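Local coordinates for protein porin (PDB 3T24) that forms a beta-barrel channel across the outer membrane of Pseudomonas aeruginosa that probably admits small carboxylate-containing molecules, at residues N297-G302 / E351-M356; F217-Y222 / R245-G250; L19-F24 / W41-L46; L267-F272 / D317-G322. All blocks are in the same frame, centred on the assembly; numbering follows the deposited sequence.

Contact 1 of 4, residues N297-G302 / E351-M356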
# COMPACT_ATOMS: atom_id res chain seq x y z
N ASN A 297 -11.57 -0.96 1.16
CA ASN A 297 -12.17 -0.26 0.01
C ASN A 297 -11.31 0.84 -0.57
O ASN A 297 -11.77 1.64 -1.38
CB ASN A 297 -13.56 0.26 0.34
CG ASN A 297 -14.54 -0.85 0.55
OD1 ASN A 297 -14.29 -2.00 0.16
ND2 ASN A 297 -15.68 -0.52 1.18
N PHE A 298 -10.06 0.87 -0.14
CA PHE A 298 -9.07 1.70 -0.78
C PHE A 298 -8.76 1.06 -2.11
O PHE A 298 -8.31 -0.08 -2.16
CB PHE A 298 -7.82 1.76 0.10
CG PHE A 298 -6.60 2.24 -0.63
CD1 PHE A 298 -6.50 3.55 -1.05
CD2 PHE A 298 -5.54 1.37 -0.90
CE1 PHE A 298 -5.37 4.01 -1.72
CE2 PHE A 298 -4.40 1.81 -1.56
CZ PHE A 298 -4.32 3.16 -1.98
N ILE A 299 -9.01 1.79 -3.20
CA ILE A 299 -8.79 1.25 -4.55
C ILE A 299 -8.03 2.24 -5.43
O ILE A 299 -7.20 3.00 -4.93
CB ILE A 299 -10.12 0.79 -5.21
CG1 ILE A 299 -11.15 1.94 -5.28
CG2 ILE A 299 -10.68 -0.40 -4.44
CD1 ILE A 299 -12.44 1.58 -6.06
N GLN A 300 -8.30 2.25 -6.74
CA GLN A 300 -7.38 2.97 -7.61
C GLN A 300 -7.40 4.47 -7.38
O GLN A 300 -6.36 5.09 -7.26
CB GLN A 300 -7.58 2.65 -9.09
CG GLN A 300 -6.53 3.30 -10.00
CD GLN A 300 -6.62 2.83 -11.46
OE1 GLN A 300 -7.05 1.70 -11.74
NE2 GLN A 300 -6.22 3.69 -12.39
N ILE A 301 -8.59 5.06 -7.31
CA ILE A 301 -8.64 6.51 -7.18
C ILE A 301 -9.00 6.95 -5.78
O ILE A 301 -8.31 7.78 -5.20
CB ILE A 301 -9.58 7.15 -8.18
CG1 ILE A 301 -9.14 6.86 -9.63
CG2 ILE A 301 -9.63 8.64 -7.94
CD1 ILE A 301 -10.15 7.37 -10.71
N GLY A 302 -10.07 6.38 -5.23
CA GLY A 302 -10.59 6.77 -3.94
C GLY A 302 -10.27 5.82 -2.80
O GLY A 302 -10.15 4.60 -2.99
N GLU A 351 -20.22 9.01 -3.61
CA GLU A 351 -19.23 8.84 -4.65
C GLU A 351 -19.16 7.38 -5.02
O GLU A 351 -19.45 6.50 -4.21
CB GLU A 351 -17.86 9.36 -4.18
CG GLU A 351 -17.23 8.51 -3.07
CD GLU A 351 -16.07 9.22 -2.39
OE1 GLU A 351 -15.76 10.37 -2.76
OE2 GLU A 351 -15.47 8.66 -1.45
N TRP A 352 -18.78 7.11 -6.26
CA TRP A 352 -18.61 5.73 -6.64
C TRP A 352 -17.52 5.55 -7.67
O TRP A 352 -17.30 6.40 -8.53
CB TRP A 352 -19.93 5.13 -7.12
CG TRP A 352 -20.41 5.66 -8.44
CD1 TRP A 352 -21.36 6.61 -8.64
CD2 TRP A 352 -19.96 5.24 -9.73
NE1 TRP A 352 -21.53 6.83 -9.98
CE2 TRP A 352 -20.69 6.00 -10.68
CE3 TRP A 352 -19.02 4.31 -10.19
CZ2 TRP A 352 -20.50 5.85 -12.07
CZ3 TRP A 352 -18.83 4.16 -11.57
CH2 TRP A 352 -19.57 4.94 -12.49
N GLU A 353 -16.85 4.41 -7.57
CA GLU A 353 -15.74 4.12 -8.46
C GLU A 353 -15.86 2.72 -9.05
O GLU A 353 -16.34 1.79 -8.39
CB GLU A 353 -14.41 4.29 -7.72
CG GLU A 353 -13.18 3.98 -8.54
CD GLU A 353 -11.87 4.25 -7.80
OE1 GLU A 353 -11.87 4.96 -6.77
OE2 GLU A 353 -10.83 3.74 -8.27
N ARG A 354 -15.44 2.59 -10.30
CA ARG A 354 -15.30 1.29 -10.92
C ARG A 354 -13.87 1.16 -11.43
O ARG A 354 -13.37 2.08 -12.07
CB ARG A 354 -16.28 1.11 -12.08
CG ARG A 354 -16.14 -0.23 -12.80
CD ARG A 354 -17.07 -0.31 -14.01
NE ARG A 354 -18.43 0.12 -13.70
CZ ARG A 354 -19.40 -0.69 -13.29
NH1 ARG A 354 -19.17 -1.99 -13.14
NH2 ARG A 354 -20.61 -0.19 -13.02
N ASP A 355 -13.23 0.02 -11.15
CA ASP A 355 -11.88 -0.27 -11.64
C ASP A 355 -11.84 -1.51 -12.52
O ASP A 355 -12.58 -2.47 -12.29
CB ASP A 355 -10.88 -0.50 -10.50
CG ASP A 355 -10.71 0.71 -9.63
OD1 ASP A 355 -11.23 1.79 -10.01
OD2 ASP A 355 -10.05 0.58 -8.57
N MET A 356 -10.95 -1.49 -13.50
CA MET A 356 -10.72 -2.64 -14.36
C MET A 356 -9.20 -2.83 -14.56
O MET A 356 -8.51 -1.95 -15.07
CB MET A 356 -11.47 -2.43 -15.68
CG MET A 356 -11.64 -3.67 -16.54
SD MET A 356 -10.39 -3.85 -17.84
CE MET A 356 -10.87 -2.56 -18.99
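E353 reaches out from strand 348-361 and holds two successive amides of the loop 297-302 with one carboxylate. I301 N donates to E353 OE2 at 2.8 Å, and G302 N donates to E353 OE1, on its syn side, also at 2.8 Å. An extended chain (CG anti to the backbone N, chi1 179°) carries the acid that far from its strand. D355, two residues on and on the same face, takes the preceding amide: Q300 N binds D355 OD2 at 3.0 Å, and that oxygen also forms a salt bridge with R333. Three consecutive backbone N-H groups of a segment without regular structure thus find acceptors, while the Q300 side-chain amide turns to E389. I299 supplies the apolar part, its CD1 meeting the end of the glutamate chain, 3.5 Å from E353 CG; glycine at 302 puts no side chain against the acid. The loop follows strand 270-280, leads to strand 310-319 and lies against the E353 and D355 side of strand 348-361, consistent with a loop folded into the barrel. E353 OE2 and D355 OD1 are 2.6 Å apart, which implies that one of these buried acids probably keeps a proton.

Contact 2 of 4, residues F217-Y222 / R245-G250; sequences FYKQHY and RSTDDG
K219 and T247 run alongside each other on one face of the beta hairpin of strands 218-230 and 235-248, part of the porin barrel wall. They form a hydrogen-bonded antiparallel pair, K219 N to T247 O measuring 2.8 Å. The lysine chain, bent at its last two torsions, runs past the T247 methyl so that K219 NZ reaches D248 O at 3.0 Å. D249 stands across the lysine chain. Its OD1 stays 4.2 Å from K219 NZ, an attraction beyond salt-bridge range, and its OD2 accepts from the backbone N of N216. H221 and R245 share the K219 face, but R245 turns its guanidinium away toward D255. H221 bonds to Y209, and its side chain lies about 5 Å from a bound detergent, which suggests that this face is the outer one. The other face carries the buried pair Q220 and S246, where a small serine opposite a long amide suits the site: Q220 NE2 can reach both the serine and the loop carbonyl A286 O. Q220 is fully extended (CG anti to the backbone N, chi1 -178°), and its NE2 meets S246 OG 2.8 Å away, only 8° out of the amide plane.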
# COMPACT_ATOMS: atom_id res chain seq x y z
N PHE A 217 0.60 14.13 15.58
CA PHE A 217 -0.54 13.97 14.68
C PHE A 217 -1.61 13.06 15.23
O PHE A 217 -2.74 13.49 15.42
CB PHE A 217 -0.07 13.47 13.30
CG PHE A 217 0.61 14.51 12.49
CD1 PHE A 217 -0.09 15.24 11.55
CD2 PHE A 217 1.96 14.80 12.68
CE1 PHE A 217 0.53 16.21 10.79
CE2 PHE A 217 2.59 15.77 11.94
CZ PHE A 217 1.88 16.47 10.98
N TYR A 218 -1.26 11.80 15.48
CA TYR A 218 -2.24 10.80 15.89
C TYR A 218 -1.63 9.55 16.50
O TYR A 218 -0.44 9.24 16.30
CB TYR A 218 -3.11 10.38 14.69
CG TYR A 218 -2.38 9.56 13.62
CD1 TYR A 218 -2.31 8.17 13.72
CD2 TYR A 218 -1.77 10.17 12.53
CE1 TYR A 218 -1.67 7.42 12.77
CE2 TYR A 218 -1.14 9.42 11.55
CZ TYR A 218 -1.08 8.05 11.69
OH TYR A 218 -0.45 7.30 10.73
N LYS A 219 -2.47 8.84 17.24
CA LYS A 219 -2.18 7.50 17.73
C LYS A 219 -3.22 6.60 17.11
O LYS A 219 -4.38 6.99 16.95
CB LYS A 219 -2.34 7.41 19.24
CG LYS A 219 -1.70 8.50 20.03
CD LYS A 219 -1.74 8.17 21.51
CE LYS A 219 -1.82 9.43 22.34
NZ LYS A 219 -3.13 10.11 22.12
N GLN A 220 -2.84 5.37 16.81
CA GLN A 220 -3.77 4.46 16.18
C GLN A 220 -3.54 3.06 16.70
O GLN A 220 -2.39 2.61 16.83
CB GLN A 220 -3.57 4.51 14.67
CG GLN A 220 -4.52 3.63 13.86
CD GLN A 220 -4.28 3.82 12.37
OE1 GLN A 220 -3.49 3.09 11.76
NE2 GLN A 220 -4.94 4.81 11.78
N HIS A 221 -4.64 2.38 17.03
CA HIS A 221 -4.63 0.97 17.39
C HIS A 221 -5.37 0.24 16.28
O HIS A 221 -6.49 0.61 15.92
CB HIS A 221 -5.34 0.74 18.74
CG HIS A 221 -4.68 1.44 19.88
ND1 HIS A 221 -3.95 0.78 20.84
CD2 HIS A 221 -4.60 2.76 20.19
CE1 HIS A 221 -3.46 1.66 21.71
NE2 HIS A 221 -3.85 2.86 21.34
N TYR A 222 -4.72 -0.77 15.71
CA TYR A 222 -5.32 -1.52 14.62
C TYR A 222 -5.51 -2.96 15.06
O TYR A 222 -4.55 -3.61 15.46
CB TYR A 222 -4.42 -1.48 13.38
CG TYR A 222 -5.20 -1.38 12.11
CD1 TYR A 222 -5.18 -0.20 11.34
CD2 TYR A 222 -5.97 -2.44 11.66
CE1 TYR A 222 -5.90 -0.09 10.17
CE2 TYR A 222 -6.71 -2.34 10.50
CZ TYR A 222 -6.68 -1.16 9.76
OH TYR A 222 -7.42 -1.06 8.59
N ARG A 245 -8.80 2.29 15.74
CA ARG A 245 -9.15 3.48 16.47
C ARG A 245 -7.97 4.45 16.33
O ARG A 245 -6.82 4.10 16.65
CB ARG A 245 -9.42 3.13 17.95
CG ARG A 245 -9.65 4.30 18.89
CD ARG A 245 -10.69 5.21 18.31
NE ARG A 245 -11.19 6.22 19.24
CZ ARG A 245 -11.62 7.42 18.85
NH1 ARG A 245 -11.58 7.74 17.56
NH2 ARG A 245 -12.07 8.30 19.73
N SER A 246 -8.25 5.64 15.82
CA SER A 246 -7.23 6.66 15.69
C SER A 246 -7.65 7.84 16.54
O SER A 246 -8.83 8.16 16.61
CB SER A 246 -7.03 7.11 14.24
OG SER A 246 -6.94 6.02 13.35
N THR A 247 -6.68 8.49 17.17
CA THR A 247 -6.96 9.53 18.13
C THR A 247 -5.87 10.58 17.96
O THR A 247 -4.80 10.29 17.43
CB THR A 247 -6.95 8.90 19.53
OG1 THR A 247 -8.12 9.29 20.24
CG2 THR A 247 -5.71 9.28 20.33
N ASP A 248 -6.13 11.81 18.37
CA ASP A 248 -5.15 12.85 18.09
C ASP A 248 -3.96 12.82 19.06
O ASP A 248 -4.02 12.17 20.09
CB ASP A 248 -5.83 14.22 18.15
CG ASP A 248 -6.03 14.68 19.54
OD1 ASP A 248 -5.08 15.29 20.08
OD2 ASP A 248 -7.11 14.42 20.10
N ASP A 249 -2.87 13.51 18.72
CA ASP A 249 -1.69 13.54 19.58
C ASP A 249 -1.28 14.97 19.96
O ASP A 249 -0.09 15.29 20.04
CB ASP A 249 -0.50 12.80 18.92
CG ASP A 249 0.63 12.51 19.91
OD1 ASP A 249 0.32 12.23 21.08
OD2 ASP A 249 1.83 12.58 19.53
N GLY A 250 -2.27 15.83 20.18
CA GLY A 250 -2.01 17.16 20.70
C GLY A 250 -2.12 18.29 19.69
O GLY A 250 -2.38 19.42 20.06

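Contact 3 of 4, residues L19-F24 / W41-L46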
# COMPACT_ATOMS: atom_id res chain seq x y z
N LEU A 19 14.10 -2.53 -15.00
CA LEU A 19 13.60 -1.50 -15.88
C LEU A 19 12.07 -1.31 -15.68
O LEU A 19 11.29 -2.26 -15.71
CB LEU A 19 13.89 -1.85 -17.33
CG LEU A 19 15.36 -2.06 -17.70
CD1 LEU A 19 15.46 -2.37 -19.18
CD2 LEU A 19 16.20 -0.84 -17.31
N ARG A 20 11.66 -0.06 -15.49
CA ARG A 20 10.26 0.20 -15.16
C ARG A 20 9.73 1.38 -15.95
O ARG A 20 10.28 2.49 -15.89
CB ARG A 20 10.12 0.44 -13.64
CG ARG A 20 8.75 0.12 -13.08
CD ARG A 20 8.79 -0.21 -11.58
NE ARG A 20 7.57 -0.90 -11.18
CZ ARG A 20 6.48 -0.28 -10.77
NH1 ARG A 20 6.49 1.04 -10.68
NH2 ARG A 20 5.39 -0.95 -10.43
N ASN A 21 8.68 1.14 -16.72
CA ASN A 21 8.04 2.20 -17.49
C ASN A 21 6.64 2.50 -16.96
O ASN A 21 5.81 1.60 -16.80
CB ASN A 21 8.02 1.86 -18.98
CG ASN A 21 7.79 3.09 -19.84
OD1 ASN A 21 6.68 3.35 -20.29
ND2 ASN A 21 8.84 3.87 -20.05
N PHE A 22 6.39 3.76 -16.66
CA PHE A 22 5.15 4.16 -16.01
C PHE A 22 4.47 5.19 -16.87
O PHE A 22 5.04 6.24 -17.16
CB PHE A 22 5.41 4.74 -14.60
CG PHE A 22 4.16 5.20 -13.88
CD1 PHE A 22 3.18 4.30 -13.51
CD2 PHE A 22 3.97 6.54 -13.56
CE1 PHE A 22 2.04 4.72 -12.84
CE2 PHE A 22 2.83 6.98 -12.90
CZ PHE A 22 1.87 6.07 -12.55
N TYR A 23 3.25 4.87 -17.28
CA TYR A 23 2.45 5.82 -18.02
C TYR A 23 1.08 6.02 -17.38
O TYR A 23 0.43 5.06 -16.99
CB TYR A 23 2.27 5.34 -19.46
CG TYR A 23 1.35 6.24 -20.23
CD1 TYR A 23 1.80 7.45 -20.73
CD2 TYR A 23 0.02 5.90 -20.43
CE1 TYR A 23 0.97 8.29 -21.43
CE2 TYR A 23 -0.83 6.74 -21.13
CZ TYR A 23 -0.35 7.93 -21.62
OH TYR A 23 -1.18 8.77 -22.32
N PHE A 24 0.63 7.26 -17.29
CA PHE A 24 -0.74 7.47 -16.89
C PHE A 24 -1.37 8.71 -17.52
O PHE A 24 -0.71 9.72 -17.77
CB PHE A 24 -0.91 7.44 -15.37
CG PHE A 24 -0.87 8.78 -14.72
CD1 PHE A 24 -1.99 9.61 -14.75
CD2 PHE A 24 0.27 9.23 -14.08
CE1 PHE A 24 -1.97 10.85 -14.15
CE2 PHE A 24 0.30 10.48 -13.48
CZ PHE A 24 -0.82 11.30 -13.52
N TRP A 41 4.62 10.47 -18.20
CA TRP A 41 5.34 9.33 -18.73
C TRP A 41 6.76 9.32 -18.16
O TRP A 41 7.49 10.30 -18.26
CB TRP A 41 5.34 9.37 -20.25
CG TRP A 41 5.74 8.07 -20.86
CD1 TRP A 41 5.62 6.82 -20.30
CD2 TRP A 41 6.36 7.88 -22.14
NE1 TRP A 41 6.12 5.87 -21.16
CE2 TRP A 41 6.58 6.49 -22.29
CE3 TRP A 41 6.75 8.74 -23.18
CZ2 TRP A 41 7.16 5.95 -23.43
CZ3 TRP A 41 7.33 8.20 -24.31
CH2 TRP A 41 7.54 6.82 -24.43
N ALA A 42 7.14 8.20 -17.56
CA ALA A 42 8.41 8.16 -16.87
C ALA A 42 9.14 6.82 -17.03
O ALA A 42 8.51 5.77 -17.11
CB ALA A 42 8.20 8.51 -15.39
N GLN A 43 10.47 6.87 -17.06
CA GLN A 43 11.25 5.63 -17.12
C GLN A 43 12.05 5.45 -15.84
O GLN A 43 12.72 6.38 -15.38
CB GLN A 43 12.18 5.60 -18.34
CG GLN A 43 13.13 4.38 -18.39
CD GLN A 43 12.39 3.06 -18.55
OE1 GLN A 43 11.45 2.95 -19.35
NE2 GLN A 43 12.78 2.05 -17.77
N GLY A 44 11.99 4.25 -15.28
CA GLY A 44 12.68 3.96 -14.04
C GLY A 44 13.78 2.91 -14.20
O GLY A 44 13.69 2.00 -15.03
N PHE A 45 14.82 3.05 -13.37
CA PHE A 45 15.94 2.11 -13.28
C PHE A 45 16.11 1.81 -11.80
O PHE A 45 16.46 2.71 -11.02
CB PHE A 45 17.23 2.75 -13.81
CG PHE A 45 17.12 3.24 -15.23
CD1 PHE A 45 17.43 2.42 -16.29
CD2 PHE A 45 16.70 4.54 -15.49
CE1 PHE A 45 17.32 2.87 -17.60
CE2 PHE A 45 16.60 5.00 -16.79
CZ PHE A 45 16.91 4.16 -17.85
N LEU A 46 15.87 0.57 -11.40
CA LEU A 46 15.94 0.18 -10.00
C LEU A 46 17.00 -0.88 -9.71
O LEU A 46 16.85 -2.06 -10.07
CB LEU A 46 14.59 -0.29 -9.49
CG LEU A 46 13.43 0.71 -9.60
CD1 LEU A 46 12.95 0.81 -11.04
CD2 LEU A 46 12.27 0.30 -8.66
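L19 to Y23 pair with W41 to F45 across a regular antiparallel hairpin, strands 14-30 and 33-50 of the barrel wall, with axes that approach to 4.6 Å. Backbone bonds join R20 to G44 and F22 to A42; F22 N to A42 O, at 3.0 Å, is nearly straight. The two faces differ sharply. On the face of R20, F22 and A42, F22 touches R131 and L132 of a loop, A42 touches L132, and R20 extends to hydrogen-bond the carbonyls of both loop residues, so this side probably looks into the barrel. G44 brings no side chain over the carbonyl of R20.

On the opposite face, N21 stands between two partners. N21 OD1 accepts from W41 NE1 at 2.7 Å, lying nearly in the indole plane, while N21 ND2 donates to Q43 OE1 at 2.9 Å. CG anti to the backbone N (chi1 -161°) brings the asparagine amide across, turned 79° from the indole. Q43, bent at chi2, then donates from NE2 to G44 O, also 2.9 Å, in a bent bond (132° at the hydrogen), and that oxygen takes R20 N from the other face of its plane. The edge of the Y23 ring meets the face of the W41 five-membered ring in an offset edge-to-face pair, centroids 5.6 Å apart, and L19 CD2 packs on F45 CD1 at 3.6 Å. The chemistry implies that polar groups lying on an otherwise aromatic and aliphatic surface, probably one against lipid, satisfy one another in series, indole to asparagine to glutamine to backbone.

Contact 4 of 4, residues L267-F272 / D317-G322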
# COMPACT_ATOMS: atom_id res chain seq x y z
N LEU A 267 -13.14 -19.93 -5.95
CA LEU A 267 -13.39 -21.23 -6.54
C LEU A 267 -12.73 -21.39 -7.91
O LEU A 267 -13.02 -20.65 -8.85
CB LEU A 267 -14.89 -21.57 -6.57
CG LEU A 267 -15.84 -21.15 -7.69
CD1 LEU A 267 -15.70 -22.09 -8.88
CD2 LEU A 267 -17.27 -21.17 -7.18
N GLY A 268 -11.82 -22.35 -8.00
CA GLY A 268 -11.04 -22.56 -9.20
C GLY A 268 -10.18 -21.34 -9.49
O GLY A 268 -9.38 -20.92 -8.65
N TYR A 269 -10.37 -20.76 -10.67
CA TYR A 269 -9.62 -19.58 -11.05
C TYR A 269 -10.46 -18.30 -10.93
O TYR A 269 -10.08 -17.24 -11.43
CB TYR A 269 -9.04 -19.76 -12.45
CG TYR A 269 -7.93 -20.79 -12.49
CD1 TYR A 269 -6.60 -20.42 -12.26
CD2 TYR A 269 -8.20 -22.12 -12.76
CE1 TYR A 269 -5.58 -21.36 -12.29
CE2 TYR A 269 -7.18 -23.07 -12.79
CZ TYR A 269 -5.88 -22.68 -12.56
OH TYR A 269 -4.86 -23.61 -12.59
N HIS A 270 -11.60 -18.41 -10.26
CA HIS A 270 -12.45 -17.26 -9.99
C HIS A 270 -12.33 -16.91 -8.53
O HIS A 270 -12.06 -17.77 -7.69
CB HIS A 270 -13.92 -17.57 -10.26
CG HIS A 270 -14.19 -18.18 -11.60
ND1 HIS A 270 -14.76 -17.46 -12.64
CD2 HIS A 270 -14.00 -19.43 -12.08
CE1 HIS A 270 -14.89 -18.25 -13.69
NE2 HIS A 270 -14.44 -19.45 -13.38
N ALA A 271 -12.53 -15.63 -8.23
CA ALA A 271 -12.67 -15.15 -6.87
C ALA A 271 -13.73 -14.07 -6.88
O ALA A 271 -13.70 -13.18 -7.73
CB ALA A 271 -11.34 -14.60 -6.34
N PHE A 272 -14.68 -14.16 -5.96
CA PHE A 272 -15.72 -13.15 -5.85
C PHE A 272 -15.62 -12.54 -4.47
O PHE A 272 -15.68 -13.25 -3.47
CB PHE A 272 -17.11 -13.76 -6.04
CG PHE A 272 -17.23 -14.66 -7.23
CD1 PHE A 272 -17.84 -14.22 -8.40
CD2 PHE A 272 -16.77 -15.98 -7.18
CE1 PHE A 272 -17.97 -15.07 -9.50
CE2 PHE A 272 -16.90 -16.83 -8.27
CZ PHE A 272 -17.50 -16.37 -9.43
N ASP A 317 -12.40 -11.50 -9.73
CA ASP A 317 -11.10 -11.85 -10.29
C ASP A 317 -11.21 -13.10 -11.13
O ASP A 317 -11.85 -14.07 -10.73
CB ASP A 317 -10.08 -12.12 -9.18
CG ASP A 317 -9.78 -10.89 -8.36
OD1 ASP A 317 -8.77 -10.22 -8.68
OD2 ASP A 317 -10.55 -10.60 -7.42
N TYR A 318 -10.56 -13.09 -12.29
CA TYR A 318 -10.32 -14.34 -13.00
C TYR A 318 -8.88 -14.48 -13.44
O TYR A 318 -8.26 -13.53 -13.91
CB TYR A 318 -11.25 -14.52 -14.21
CG TYR A 318 -11.09 -15.89 -14.84
CD1 TYR A 318 -11.38 -17.04 -14.12
CD2 TYR A 318 -10.64 -16.03 -16.15
CE1 TYR A 318 -11.24 -18.29 -14.69
CE2 TYR A 318 -10.50 -17.28 -16.73
CZ TYR A 318 -10.80 -18.41 -15.99
OH TYR A 318 -10.65 -19.67 -16.55
N ASN A 319 -8.35 -15.69 -13.27
CA ASN A 319 -7.00 -16.04 -13.71
C ASN A 319 -7.07 -16.94 -14.94
O ASN A 319 -7.46 -18.11 -14.85
CB ASN A 319 -6.26 -16.70 -12.55
CG ASN A 319 -4.93 -17.31 -12.96
OD1 ASN A 319 -4.67 -17.54 -14.14
ND2 ASN A 319 -4.08 -17.58 -11.98
N PHE A 320 -6.71 -16.40 -16.10
CA PHE A 320 -6.84 -17.13 -17.37
C PHE A 320 -6.03 -18.42 -17.45
O PHE A 320 -6.18 -19.18 -18.41
CB PHE A 320 -6.48 -16.23 -18.57
CG PHE A 320 -7.58 -15.27 -18.97
CD1 PHE A 320 -8.17 -15.36 -20.23
CD2 PHE A 320 -8.02 -14.27 -18.10
CE1 PHE A 320 -9.18 -14.50 -20.63
CE2 PHE A 320 -9.04 -13.38 -18.49
CZ PHE A 320 -9.62 -13.50 -19.76
N ALA A 321 -5.17 -18.69 -16.47
CA ALA A 321 -4.48 -19.99 -16.44
C ALA A 321 -5.53 -21.09 -16.44
O ALA A 321 -5.32 -22.16 -17.01
CB ALA A 321 -3.58 -20.13 -15.22
N GLY A 322 -6.67 -20.80 -15.81
CA GLY A 322 -7.77 -21.74 -15.72
C GLY A 322 -8.13 -22.28 -17.08
O GLY A 322 -8.90 -23.23 -17.23
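A271 and D317 form a hydrogen-bonded antiparallel pair at the ends of strands 270-280 and 310-319, with A271 N to D317 O at 3.0 Å and D317 N to A271 O at 2.9 Å, and N319 N prolongs the pairing to Y269 O at 3.0 Å. Just before, a type II' turn from L267 to H270 leads in from strand 255-267, with G268 at its positive-phi corner, a conformation that residues with a CB adopt with difficulty.

Y269 dominates the side-chain packing. Its CG lies anti to the carbonyl carbon (chi1 -70°), and the ring reaches over the partner segment as that chain leaves its strand. The A321 carbonyl carbon lies over one face of the ring, A321 CB meets the rim at Y269 CE1, 3.8 Å away, and N319 ND2 sits at the ring edge. Here the chain turns through a short 3-10 segment, opened by an Asx turn in which N319 OD1 accepts from A321 N; asparagine has just the short carbonyl arm this needs. On the face of H270 and Y318 the two rings meet obliquely, their planes 41° apart, with Y318 CD1 above the centre of the imidazole at 3.7 Å, while H270 ND1 bonds to Y316. On the other face A271 CB touches D317 CB, and the aspartate's acid forms a salt bridge with R315. This surface edge is thus secured by backbone bonds and aromatic rings, while its charged group is paired within its own strand, a mix consistent with a barrel rim near the membrane interface.

Contact 1 is the buried member of the set and contact 4 the surface one; contacts 2 and 3 are partly buried stretches of barrel wall. Contacts 2, 3 and 4 each join neighbouring antiparallel strands, but contact 1 sets a loop against a strand through carboxylates and backbone amides. That loop is part of the connection between strands 270-280 and 310-319, so the connection of the strands paired in contact 4 supplies contact 1. Contacts 2 and 3 lie on opposite sides of the chain centre, 36 Å between centres. The faces that probably point outward differ too: contact 2 has mostly charged and polar groups, contact 3 aromatic rings beside linked amides.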